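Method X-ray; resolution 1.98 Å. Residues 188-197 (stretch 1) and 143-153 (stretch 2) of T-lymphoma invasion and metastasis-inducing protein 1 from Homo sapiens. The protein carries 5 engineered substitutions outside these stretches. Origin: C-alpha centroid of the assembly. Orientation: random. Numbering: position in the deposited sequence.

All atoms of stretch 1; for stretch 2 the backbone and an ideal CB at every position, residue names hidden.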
# COMPACT_ATOMS: atom_id res chain seq x y z
N PHE A 188 -12.07 -0.44 -1.48
CA PHE A 188 -12.36 0.97 -1.68
C PHE A 188 -11.68 1.81 -0.60
O PHE A 188 -11.16 2.89 -0.89
CB PHE A 188 -13.86 1.25 -1.66
CG PHE A 188 -14.62 0.75 -2.86
CD1 PHE A 188 -14.00 0.58 -4.09
CD2 PHE A 188 -15.97 0.46 -2.77
CE1 PHE A 188 -14.71 0.13 -5.19
CE2 PHE A 188 -16.68 0.00 -3.86
CZ PHE A 188 -16.04 -0.16 -5.08
N GLN A 189 -11.71 1.33 0.64
CA GLN A 189 -11.15 2.07 1.77
C GLN A 189 -9.64 2.10 1.70
O GLN A 189 -9.01 3.06 2.13
CB GLN A 189 -11.58 1.45 3.10
CG GLN A 189 -13.06 1.61 3.41
CD GLN A 189 -13.44 3.02 3.79
OE1 GLN A 189 -12.60 3.91 3.82
NE2 GLN A 189 -14.70 3.22 4.09
N MET A 190 -9.07 1.02 1.19
CA MET A 190 -7.65 0.93 0.97
C MET A 190 -7.24 1.92 -0.13
O MET A 190 -6.24 2.63 0.01
CB MET A 190 -7.26 -0.50 0.59
CG MET A 190 -5.78 -0.74 0.45
SD MET A 190 -4.86 -0.45 1.98
CE MET A 190 -5.60 -1.69 3.06
N ASP A 191 -8.01 1.99 -1.21
CA ASP A 191 -7.70 2.90 -2.32
C ASP A 191 -7.83 4.35 -1.88
O ASP A 191 -7.02 5.20 -2.24
CB ASP A 191 -8.61 2.62 -3.51
CG ASP A 191 -8.21 1.37 -4.28
OD1 ASP A 191 -7.02 0.99 -4.25
OD2 ASP A 191 -9.09 0.76 -4.91
N LEU A 192 -8.85 4.62 -1.07
CA LEU A 192 -9.11 5.96 -0.55
C LEU A 192 -7.97 6.43 0.36
O LEU A 192 -7.55 7.58 0.30
CB LEU A 192 -10.43 5.97 0.21
CG LEU A 192 -10.86 7.28 0.86
CD1 LEU A 192 -10.90 8.40 -0.14
CD2 LEU A 192 -12.22 7.10 1.52
N PHE A 193 -7.50 5.53 1.22
CA PHE A 193 -6.39 5.82 2.13
C PHE A 193 -5.15 6.12 1.31
O PHE A 193 -4.40 7.05 1.60
CB PHE A 193 -6.17 4.63 3.07
CG PHE A 193 -5.01 4.78 4.02
CD1 PHE A 193 -3.75 4.34 3.67
CD2 PHE A 193 -5.20 5.31 5.28
CE1 PHE A 193 -2.69 4.46 4.54
CE2 PHE A 193 -4.15 5.43 6.16
CZ PHE A 193 -2.89 5.00 5.79
N ARG A 194 -4.95 5.34 0.25
CA ARG A 194 -3.80 5.46 -0.61
C ARG A 194 -3.79 6.81 -1.34
O ARG A 194 -2.77 7.49 -1.38
CB ARG A 194 -3.77 4.31 -1.61
CG ARG A 194 -2.56 4.32 -2.52
CD ARG A 194 -2.29 2.96 -3.13
NE ARG A 194 -3.41 2.47 -3.93
CZ ARG A 194 -3.67 2.85 -5.18
NH1 ARG A 194 -2.91 3.76 -5.77
NH2 ARG A 194 -4.70 2.34 -5.83
N PHE A 195 -4.93 7.20 -1.90
CA PHE A 195 -5.01 8.46 -2.60
C PHE A 195 -4.85 9.61 -1.63
O PHE A 195 -4.29 10.64 -1.97
CB PHE A 195 -6.32 8.59 -3.39
CG PHE A 195 -6.33 7.81 -4.67
CD1 PHE A 195 -5.52 8.18 -5.72
CD2 PHE A 195 -7.15 6.71 -4.83
CE1 PHE A 195 -5.51 7.47 -6.90
CE2 PHE A 195 -7.15 5.99 -6.02
CZ PHE A 195 -6.33 6.38 -7.05
N ARG A 196 -5.32 9.43 -0.40
CA ARG A 196 -5.15 10.45 0.62
C ARG A 196 -3.69 10.57 1.04
O ARG A 196 -3.24 11.64 1.46
CB ARG A 196 -6.03 10.16 1.83
CG ARG A 196 -7.47 10.58 1.63
CD ARG A 196 -8.34 10.21 2.81
NE ARG A 196 -9.70 10.70 2.61
CZ ARG A 196 -10.78 10.18 3.18
NH1 ARG A 196 -10.69 9.11 3.96
NH2 ARG A 196 -11.97 10.71 2.94
N CYS A 197 -2.95 9.48 0.94
CA CYS A 197 -1.53 9.53 1.20
C CYS A 197 -0.83 10.34 0.11
O CYS A 197 0.03 11.18 0.40
CB CYS A 197 -0.93 8.12 1.26
SG CYS A 197 -1.22 7.25 2.80
N UNK A 143 -14.78 10.01 -6.06
CA UNK A 143 -15.41 8.86 -6.70
C UNK A 143 -15.45 7.67 -5.77
O UNK A 143 -16.46 6.97 -5.69
CB UNK A 143 -14.67 8.49 -7.99
N UNK A 144 -14.36 7.46 -5.04
CA UNK A 144 -14.27 6.36 -4.10
C UNK A 144 -15.25 6.51 -2.96
O UNK A 144 -15.81 5.53 -2.50
CB UNK A 144 -12.85 6.25 -3.55
N UNK A 145 -15.45 7.74 -2.48
CA UNK A 145 -16.39 8.00 -1.41
C UNK A 145 -17.83 7.74 -1.88
O UNK A 145 -18.67 7.27 -1.10
CB UNK A 145 -16.24 9.44 -0.91
N UNK A 146 -18.11 8.03 -3.14
CA UNK A 146 -19.43 7.75 -3.70
C UNK A 146 -19.65 6.23 -3.79
O UNK A 146 -20.73 5.74 -3.46
CB UNK A 146 -19.58 8.40 -5.08
N UNK A 147 -18.61 5.51 -4.19
CA UNK A 147 -18.68 4.06 -4.32
C UNK A 147 -18.83 3.39 -2.96
O UNK A 147 -19.53 2.39 -2.82
CB UNK A 147 -17.43 3.53 -5.03
N UNK A 148 -18.19 3.97 -1.95
CA UNK A 148 -18.25 3.44 -0.60
C UNK A 148 -19.65 3.64 -0.04
O UNK A 148 -20.20 2.76 0.61
CB UNK A 148 -17.21 4.11 0.30
N UNK A 149 -20.22 4.81 -0.29
CA UNK A 149 -21.54 5.13 0.21
C UNK A 149 -22.57 4.14 -0.35
O UNK A 149 -23.40 3.61 0.39
CB UNK A 149 -21.91 6.57 -0.15
N UNK A 150 -22.47 3.88 -1.65
CA UNK A 150 -23.40 3.01 -2.34
C UNK A 150 -23.29 1.57 -1.82
O UNK A 150 -24.30 0.97 -1.46
CB UNK A 150 -23.15 3.06 -3.85
N UNK A 151 -22.08 1.03 -1.75
CA UNK A 151 -21.92 -0.36 -1.33
C UNK A 151 -22.24 -0.55 0.16
O UNK A 151 -22.68 -1.63 0.56
CB UNK A 151 -20.49 -0.83 -1.62
N UNK A 152 -22.06 0.49 0.96
CA UNK A 152 -22.44 0.44 2.37
C UNK A 152 -23.96 0.34 2.50
O UNK A 152 -24.48 -0.38 3.34
CB UNK A 152 -21.92 1.67 3.11
N UNK A 153 -24.66 1.10 1.68
CA UNK A 153 -26.11 1.15 1.71
C UNK A 153 -26.71 -0.15 1.20
O UNK A 153 -27.70 -0.63 1.75
CB UNK A 153 -26.62 2.33 0.88

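Both stretches are helical, and their axes run nearly antiparallel at 157°. Backbone angles are helical throughout stretch 2; they disfavour proline and glycine but single out no other residue.

Position 143 has nothing of stretch 1 within 5.5 Å of its ideal CB. Almost any helix former would do; it is Lys 143, which makes no contact.

Position 144 points toward stretch 1. Its ideal CB is 4.5 Å from Leu 192 CD1, facing a hollow lined by Phe 188, Asp 191, Leu 192 and Phe 195. A medium apolar chain, such as leucine, isoleucine or methionine, would suit. The residue is Leu 144, a knob in that hole. Its CD1 lies 3.5 Å from Phe 195 CD2 and 3.7 Å from Asp 191 CB; its CD2 lies 3.9 Å from Phe 188 CD1.

Position 145 points sideways, near Leu 192 CD2, with the guanidinium of Arg 196 farther out. A long acidic chain could reach that charge, and a glutamine could also approach it. Glu 145 does so: its OE2 forms a salt bridge with Arg 196 NH2 at 2.9 Å, near the guanidinium plane.

Position 146 is out of reach and undemanding. It is Gln 146.

Position 147 points toward stretch 1, its ideal CB 3.8 Å from Phe 188 CE2. Any chain with aliphatic carbon at its base could cover the ring. Lys 147 places CB over one face of the Phe 188 ring, 4.0 Å from its centroid, a CH-pi contact.

Position 148 points sideways; its ideal CB is 4.6 Å from Gln 189 NE2 and 4.8 Å from Phe 188 CB. Isoleucine, leucine or valine would be plausible. Ile 148 turns its end inward: CG1 lies 3.5 Å from Phe 188 CB, and CD1 lies 3.7 Å from Leu 192 CD2.

Positions 149 and 150 are out of reach, with no preference set. They are Asp 149 and Met 150.

Position 151 points toward stretch 1, with its ideal CB 4.5 Å from Phe 188 CE2. Small, apolar or short polar chains could border the ring. Asp 151 helps frame the hole that Phe 188 enters; its OD2 is 3.6 Å from Phe 188 CE2.

Position 152 points sideways. Gln 189 NE2 offers a donor at some distance, so a long polar or acidic chain fits. Glu 152 meets it through a water, which donates to Glu 152 OE2 and accepts from Gln 189 NE2.

Position 153 is out of reach, so stretch 1 sets no preference. Lys 153 pairs within its own helix, NZ to Asp 149 OD2 at 3.0 Å, a salt bridge.

Stretch 2 (143-153) KLEQKIDMDEK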
# COMPACT_ATOMS: atom_id res chain seq x y z
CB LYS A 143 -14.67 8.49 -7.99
CG LYS A 143 -14.99 9.41 -9.15
CD LYS A 143 -14.25 8.98 -10.40
CE LYS A 143 -14.39 10.01 -11.51
NZ LYS A 143 -13.63 9.60 -12.73
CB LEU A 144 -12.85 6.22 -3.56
CG LEU A 144 -11.90 5.49 -4.49
CD1 LEU A 144 -10.45 5.80 -4.12
CD2 LEU A 144 -12.17 3.99 -4.44
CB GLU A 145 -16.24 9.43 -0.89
CG GLU A 145 -14.92 9.70 -0.17
CD GLU A 145 -14.80 11.13 0.34
OE1 GLU A 145 -15.13 12.07 -0.41
OE2 GLU A 145 -14.38 11.32 1.50
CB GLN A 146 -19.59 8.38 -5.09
CG GLN A 146 -19.80 9.89 -5.07
CD GLN A 146 -19.73 10.53 -6.46
OE1 GLN A 146 -19.01 10.05 -7.34
NE2 GLN A 146 -20.49 11.60 -6.65
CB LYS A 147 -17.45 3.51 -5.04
CG LYS A 147 -17.51 3.70 -6.55
CD LYS A 147 -16.34 3.07 -7.30
CE LYS A 147 -15.05 3.84 -7.11
NZ LYS A 147 -13.98 3.36 -8.04
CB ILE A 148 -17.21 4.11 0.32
CG1 ILE A 148 -15.81 3.61 -0.03
CG2 ILE A 148 -17.49 3.83 1.79
CD1 ILE A 148 -14.68 4.48 0.53
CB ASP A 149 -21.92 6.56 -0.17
CG ASP A 149 -23.25 6.99 0.43
OD1 ASP A 149 -23.42 6.86 1.66
OD2 ASP A 149 -24.13 7.44 -0.34
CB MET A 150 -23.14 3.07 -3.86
CG MET A 150 -24.01 2.14 -4.70
SD MET A 150 -25.78 2.42 -4.43
CE MET A 150 -25.97 4.05 -5.12
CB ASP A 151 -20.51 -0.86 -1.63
CG ASP A 151 -20.38 -1.40 -3.05
OD1 ASP A 151 -21.22 -1.03 -3.90
OD2 ASP A 151 -19.43 -2.18 -3.30
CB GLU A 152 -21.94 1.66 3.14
CG GLU A 152 -20.52 1.53 3.63
CD GLU A 152 -20.01 2.78 4.32
OE1 GLU A 152 -20.70 3.82 4.26
OE2 GLU A 152 -18.91 2.73 4.90
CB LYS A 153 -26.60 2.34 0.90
CG LYS A 153 -26.44 3.65 1.64
CD LYS A 153 -26.77 4.84 0.76
CE LYS A 153 -26.70 6.14 1.55
NZ LYS A 153 -26.92 7.32 0.68
O HOH W 1 -16.86 1.11 4.31
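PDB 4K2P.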